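Local structure of putative modification methylase (Thermus thermophilus, 2ZIF) at residues B[39-44]-B[236-241]; B[92-97]-B[168-173]. The protein is probably a DNA methyltransferase that passes a methyl group from S-adenosylmethionine to the N4 amino group of deoxycytidine in DNA. One frame throughout, in Å; residues are numbered along the deposited sequence.

Contact 1 (B[39-44]-B[236-241]); sequences ASVHLV and GDVVLD
Val238 O takes two backbone N-H groups from 39-44. Both His42 N and Leu43 N are 3.2 Å from Val238 O. The His42 bond lies in the carbonyl plane, on a lone pair. The Leu43 bond meets the same oxygen almost head-on, at a C=O...N angle of 162°. The chain turns a corner at His42, which brings two successive N-H groups to one acceptor. Beyond the corner the pairing is parallel, in the core of the Rossmann-like methyltransferase fold: Leu240 N donates to Leu43 O at 2.6 Å. Leu43 pairs with Val239, and Val44 with Leu240.

Leu240 and Val44 share one face of the sheet. The two side chains lie side by side and point the same way, with Val44 CG2 3.5 Å from Leu240 CB. Val41 crosses Leu240 at about a right angle. Val41 CG1 sits 3.8 Å from Leu240 CB, and Val41 CG2 reaches Leu240 CD1.

At the corner, CG of His42 is turned opposite its carbonyl carbon (chi1 -49°). This lays the ring under Asp237. Asp237 OD1 stands 3.1 Å above the His42 ring plane, over its centre, and the carboxylate is tilted 42° to the ring. No hydrogen bond joins the two groups. The other oxygen, Asp237 OD2, is held by Phe234 N and by a salt bridge to Arg180. With an alanine here, Asp237 would probably lose the ring beneath its OD1, and Arg180 the side chain it touches.

Strand 238-241 leads through Thr246 to Thr248, the first residue of helix 248-255; both bind S-adenosylmethionine. Helix 65-86 covers the Val44 and Leu240 face through Val83 and Leu86. Strand 41-46 lies between strands 238-241 and 91-101 in the central sheet.

Contact 2 (B[92-97]-B[168-173]); sequences RLVIVV and EYILMQ
Strands 92-97 and 168-173 run antiparallel at 166°, with their axes 4.5 Å apart, and pair from Leu93-Gln173 to Val97-Tyr169. They belong to the mixed central sheet of the Rossmann-like methyltransferase fold. Leu93, Ile95 and Val97 each exchange two hydrogen bonds, with Gln173, Leu171 and Tyr169 in turn. The Leu93 N to Gln173 O bond is nearly straight, at 174° about the hydrogen.

Val94, Val96, Ile170 and Met172 share one face. Helix 222-232 covers Val94, Ile170 and Met172, and Phe220 covers Val96. Val94 CG1 meets Ile170 CG2 at 3.6 Å, the two side chains crossing at a slant. Val96 lies alongside Ile170, with Val96 CG1 4.0 Å from Ile170 CG1. The Val96 side chain is about 6 Å from the bound S-adenosylmethionine. A bend at chi2 (-87°) brings Met172 SD between two neighbours. Met172 SD is 3.9 Å from Val94 CG2 and 3.8 Å from Arg92 NH1. The sulfur meets the Arg92 guanidinium at its edge, near its plane.

Leu93, Ile95, Val97, Tyr169, Leu171 and Gln173 make up the other face, where helix 115-124 packs. Here Val97 CG2 touches Leu171 CD1 at 3.8 Å. Gln173 OE1 is buried without a partner, while its NE2 has a weak hydrogen bond to Asn130. At the end of the strand, Glu168 OE2 forms a salt bridge with Lys138. The Tyr169 ring stacks on His116. The edge of that ring turns to the facing strand: Tyr169 CD2 is 3.4 Å from Val97 O, which lies near the ring plane.

From the N terminus, segment 39-44 comes first, and its partner is the last of the four segments. The chain passes through helix 65-86 and enters strand 91-101. Helix 115-124 and strand 129-137 precede strand 167-174, which closes contact 2. After two short helices and strand 204-205, helix 222-232 leads to strand 238-241, which closes contact 1. Contact 2 is thus nested inside the loop of contact 1. The centres are 15 Å apart. Val44 probably bonds through its N to Arg92 O and through its O to Val94 N. With this pairing between them, the contacts join four neighbouring strands of the larger mixed sheet, ordered 238-241, 41-46, 91-101, 167-174.

Contact 1 (B[39-44]-B[236-241])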
loop_
_atom_site.group_PDB
_atom_site.type_symbol
_atom_site.label_atom_id
_atom_site.label_comp_id
_atom_site.label_asym_id
_atom_site.label_seq_id
_atom_site.Cartn_x
_atom_site.Cartn_y
_atom_site.Cartn_z
ATOM N N ALA B 39 -0.673 -11.700 -25.747
ATOM C CA ALA B 39 -0.182 -12.894 -25.071
ATOM C C ALA B 39 1.230 -13.328 -25.453
ATOM O O ALA B 39 1.505 -14.519 -25.552
ATOM C CB ALA B 39 -1.156 -14.038 -25.301
ATOM N N SER B 40 2.125 -12.368 -25.651
ATOM C CA SER B 40 3.503 -12.682 -26.011
ATOM C C SER B 40 4.515 -12.326 -24.911
ATOM O O SER B 40 5.719 -12.445 -25.115
ATOM C CB SER B 40 3.888 -11.956 -27.309
ATOM O OG SER B 40 3.769 -10.549 -27.182
ATOM N N VAL B 41 4.031 -11.886 -23.752
ATOM C CA VAL B 41 4.919 -11.517 -22.649
ATOM C C VAL B 41 4.585 -12.305 -21.390
ATOM O O VAL B 41 3.419 -12.492 -21.046
ATOM C CB VAL B 41 4.827 -10.000 -22.333
ATOM C CG1 VAL B 41 5.726 -9.653 -21.143
ATOM C CG2 VAL B 41 5.230 -9.195 -23.556
ATOM N N HIS B 42 5.618 -12.760 -20.698
ATOM C CA HIS B 42 5.425 -13.546 -19.488
ATOM C C HIS B 42 5.537 -12.755 -18.196
ATOM O O HIS B 42 4.849 -13.048 -17.226
ATOM C CB HIS B 42 6.444 -14.678 -19.460
ATOM C CG HIS B 42 6.502 -15.453 -20.736
ATOM N ND1 HIS B 42 5.531 -16.360 -21.098
ATOM C CD2 HIS B 42 7.386 -15.416 -21.759
ATOM C CE1 HIS B 42 5.816 -16.850 -22.289
ATOM N NE2 HIS B 42 6.937 -16.293 -22.712
ATOM N N LEU B 43 6.400 -11.745 -18.184
ATOM C CA LEU B 43 6.606 -10.969 -16.975
ATOM C C LEU B 43 6.984 -9.529 -17.262
ATOM O O LEU B 43 7.829 -9.261 -18.113
ATOM C CB LEU B 43 7.730 -11.609 -16.146
ATOM C CG LEU B 43 7.861 -11.356 -14.631
ATOM C CD1 LEU B 43 9.335 -11.457 -14.213
ATOM C CD2 LEU B 43 7.320 -10.005 -14.264
ATOM N N VAL B 44 6.357 -8.602 -16.548
ATOM C CA VAL B 44 6.700 -7.192 -16.681
ATOM C C VAL B 44 7.199 -6.632 -15.337
ATOM O O VAL B 44 6.492 -6.684 -14.335
ATOM C CB VAL B 44 5.502 -6.340 -17.130
ATOM C CG1 VAL B 44 5.842 -4.857 -16.996
ATOM C CG2 VAL B 44 5.142 -6.662 -18.577
ATOM N N GLY B 236 14.053 -18.483 -20.294
ATOM C CA GLY B 236 13.501 -18.540 -21.634
ATOM C C GLY B 236 12.322 -17.609 -21.878
ATOM O O GLY B 236 12.013 -17.284 -23.029
ATOM N N ASP B 237 11.659 -17.170 -20.812
ATOM C CA ASP B 237 10.520 -16.274 -20.955
ATOM C C ASP B 237 10.906 -14.886 -21.404
ATOM O O ASP B 237 12.085 -14.536 -21.475
ATOM C CB ASP B 237 9.755 -16.145 -19.642
ATOM C CG ASP B 237 9.020 -17.404 -19.277
ATOM O OD1 ASP B 237 8.409 -18.022 -20.177
ATOM O OD2 ASP B 237 9.043 -17.769 -18.087
ATOM N N VAL B 238 9.888 -14.089 -21.695
ATOM C CA VAL B 238 10.075 -12.713 -22.125
ATOM C C VAL B 238 9.749 -11.783 -20.962
ATOM O O VAL B 238 8.651 -11.830 -20.407
ATOM C CB VAL B 238 9.156 -12.384 -23.327
ATOM C CG1 VAL B 238 9.236 -10.896 -23.661
ATOM C CG2 VAL B 238 9.579 -13.217 -24.528
ATOM N N VAL B 239 10.717 -10.961 -20.578
ATOM C CA VAL B 239 10.518 -10.018 -19.487
ATOM C C VAL B 239 10.403 -8.617 -20.080
ATOM O O VAL B 239 11.238 -8.201 -20.882
ATOM C CB VAL B 239 11.678 -10.099 -18.470
ATOM C CG1 VAL B 239 11.500 -9.048 -17.367
ATOM C CG2 VAL B 239 11.709 -11.498 -17.853
ATOM N N LEU B 240 9.356 -7.896 -19.695
ATOM C CA LEU B 240 9.132 -6.563 -20.236
ATOM C C LEU B 240 9.235 -5.425 -19.228
ATOM O O LEU B 240 8.799 -5.546 -18.091
ATOM C CB LEU B 240 7.742 -6.497 -20.873
ATOM C CG LEU B 240 7.419 -5.536 -22.025
ATOM C CD1 LEU B 240 5.911 -5.550 -22.235
ATOM C CD2 LEU B 240 7.873 -4.132 -21.750
ATOM N N ASP B 241 9.818 -4.316 -19.675
ATOM C CA ASP B 241 9.915 -3.100 -18.883
ATOM C C ASP B 241 9.643 -1.990 -19.892
ATOM O O ASP B 241 10.513 -1.654 -20.699
ATOM C CB ASP B 241 11.311 -2.902 -18.283
ATOM C CG ASP B 241 11.363 -1.712 -17.334
ATOM O OD1 ASP B 241 10.529 -0.798 -17.500
ATOM O OD2 ASP B 241 12.232 -1.683 -16.431
#

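Contact 2 (B[92-97]-B[168-173])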
loop_
_atom_site.group_PDB
_atom_site.type_symbol
_atom_site.label_atom_id
_atom_site.label_comp_id
_atom_site.label_asym_id
_atom_site.label_seq_id
_atom_site.Cartn_x
_atom_site.Cartn_y
_atom_site.Cartn_z
ATOM N N ARG B 92 2.377 -11.683 -15.051
ATOM C CA ARG B 92 2.078 -10.547 -14.197
ATOM C C ARG B 92 2.830 -9.266 -14.451
ATOM O O ARG B 92 3.893 -9.226 -15.089
ATOM C CB ARG B 92 2.224 -10.924 -12.720
ATOM C CG ARG B 92 3.647 -11.188 -12.258
ATOM C CD ARG B 92 3.683 -11.508 -10.761
ATOM N NE ARG B 92 3.175 -12.844 -10.436
ATOM C CZ ARG B 92 2.981 -13.282 -9.195
ATOM N NH1 ARG B 92 3.242 -12.489 -8.152
ATOM N NH2 ARG B 92 2.546 -14.519 -8.987
ATOM N N LEU B 93 2.222 -8.207 -13.938
ATOM C CA LEU B 93 2.753 -6.869 -14.029
ATOM C C LEU B 93 3.264 -6.477 -12.636
ATOM O O LEU B 93 2.481 -6.379 -11.689
ATOM C CB LEU B 93 1.640 -5.920 -14.476
ATOM C CG LEU B 93 1.941 -4.425 -14.403
ATOM C CD1 LEU B 93 3.097 -4.076 -15.328
ATOM C CD2 LEU B 93 0.696 -3.658 -14.773
ATOM N N VAL B 94 4.574 -6.281 -12.516
ATOM C CA VAL B 94 5.180 -5.883 -11.247
ATOM C C VAL B 94 5.604 -4.421 -11.385
ATOM O O VAL B 94 6.362 -4.064 -12.296
ATOM C CB VAL B 94 6.403 -6.758 -10.912
ATOM C CG1 VAL B 94 7.009 -6.331 -9.579
ATOM C CG2 VAL B 94 5.990 -8.219 -10.847
ATOM N N ILE B 95 5.102 -3.586 -10.479
ATOM C CA ILE B 95 5.358 -2.144 -10.491
ATOM C C ILE B 95 5.983 -1.662 -9.178
ATOM O O ILE B 95 5.379 -1.786 -8.110
ATOM C CB ILE B 95 4.028 -1.374 -10.703
ATOM C CG1 ILE B 95 3.349 -1.851 -11.995
ATOM C CG2 ILE B 95 4.281 0.122 -10.722
ATOM C CD1 ILE B 95 1.902 -1.390 -12.151
ATOM N N VAL B 96 7.188 -1.109 -9.255
ATOM C CA VAL B 96 7.855 -0.617 -8.049
ATOM C C VAL B 96 7.657 0.891 -7.973
ATOM O O VAL B 96 8.185 1.637 -8.790
ATOM C CB VAL B 96 9.361 -0.955 -8.069
ATOM C CG1 VAL B 96 9.551 -2.447 -8.228
ATOM C CG2 VAL B 96 10.032 -0.244 -9.214
ATOM N N VAL B 97 6.869 1.331 -6.997
ATOM C CA VAL B 97 6.575 2.748 -6.824
ATOM C C VAL B 97 6.645 3.206 -5.393
ATOM O O VAL B 97 6.235 2.496 -4.491
ATOM C CB VAL B 97 5.130 3.145 -7.252
ATOM C CG1 VAL B 97 5.189 4.046 -8.443
ATOM C CG2 VAL B 97 4.265 1.914 -7.468
ATOM N N GLU B 168 9.027 1.602 -0.349
ATOM C CA GLU B 168 8.535 1.698 -1.705
ATOM C C GLU B 168 7.676 0.459 -1.840
ATOM O O GLU B 168 7.829 -0.494 -1.075
ATOM C CB GLU B 168 9.666 1.703 -2.727
ATOM C CG GLU B 168 10.194 3.099 -2.976
ATOM C CD GLU B 168 10.808 3.234 -4.337
ATOM O OE1 GLU B 168 10.200 2.717 -5.299
ATOM O OE2 GLU B 168 11.883 3.859 -4.450
ATOM N N TYR B 169 6.757 0.475 -2.794
ATOM C CA TYR B 169 5.842 -0.638 -2.969
ATOM C C TYR B 169 6.125 -1.464 -4.204
ATOM O O TYR B 169 6.421 -0.930 -5.270
ATOM C CB TYR B 169 4.420 -0.104 -3.048
ATOM C CG TYR B 169 4.009 0.707 -1.847
ATOM C CD1 TYR B 169 3.357 0.113 -0.766
ATOM C CD2 TYR B 169 4.280 2.072 -1.788
ATOM C CE1 TYR B 169 2.981 0.863 0.349
ATOM C CE2 TYR B 169 3.914 2.830 -0.685
ATOM C CZ TYR B 169 3.264 2.221 0.380
ATOM O OH TYR B 169 2.902 2.982 1.469
ATOM N N ILE B 170 6.047 -2.780 -4.057
ATOM C CA ILE B 170 6.253 -3.644 -5.202
ATOM C C ILE B 170 4.900 -4.287 -5.460
ATOM O O ILE B 170 4.568 -5.328 -4.897
ATOM C CB ILE B 170 7.346 -4.687 -4.929
ATOM C CG1 ILE B 170 8.675 -3.961 -4.644
ATOM C CG2 ILE B 170 7.484 -5.618 -6.119
ATOM C CD1 ILE B 170 9.863 -4.869 -4.386
ATOM N N LEU B 171 4.120 -3.609 -6.298
ATOM C CA LEU B 171 2.772 -4.026 -6.672
ATOM C C LEU B 171 2.778 -5.231 -7.602
ATOM O O LEU B 171 3.581 -5.307 -8.521
ATOM C CB LEU B 171 2.042 -2.856 -7.331
ATOM C CG LEU B 171 2.011 -1.563 -6.507
ATOM C CD1 LEU B 171 1.344 -0.447 -7.312
ATOM C CD2 LEU B 171 1.279 -1.804 -5.196
ATOM N N MET B 172 1.874 -6.170 -7.347
ATOM C CA MET B 172 1.770 -7.395 -8.141
ATOM C C MET B 172 0.377 -7.533 -8.774
ATOM O O MET B 172 -0.618 -7.751 -8.079
ATOM C CB MET B 172 2.030 -8.618 -7.252
ATOM C CG MET B 172 3.286 -8.530 -6.396
ATOM S SD MET B 172 4.763 -9.104 -7.235
ATOM C CE MET B 172 5.648 -9.752 -5.866
ATOM N N GLN B 173 0.321 -7.408 -10.096
ATOM C CA GLN B 173 -0.935 -7.527 -10.821
ATOM C C GLN B 173 -0.875 -8.709 -11.776
ATOM O O GLN B 173 -0.132 -8.696 -12.761
ATOM C CB GLN B 173 -1.237 -6.230 -11.576
ATOM C CG GLN B 173 -2.217 -5.332 -10.851
ATOM C CD GLN B 173 -1.746 -4.956 -9.474
ATOM O OE1 GLN B 173 -0.701 -4.323 -9.323
ATOM N NE2 GLN B 173 -2.506 -5.335 -8.453
#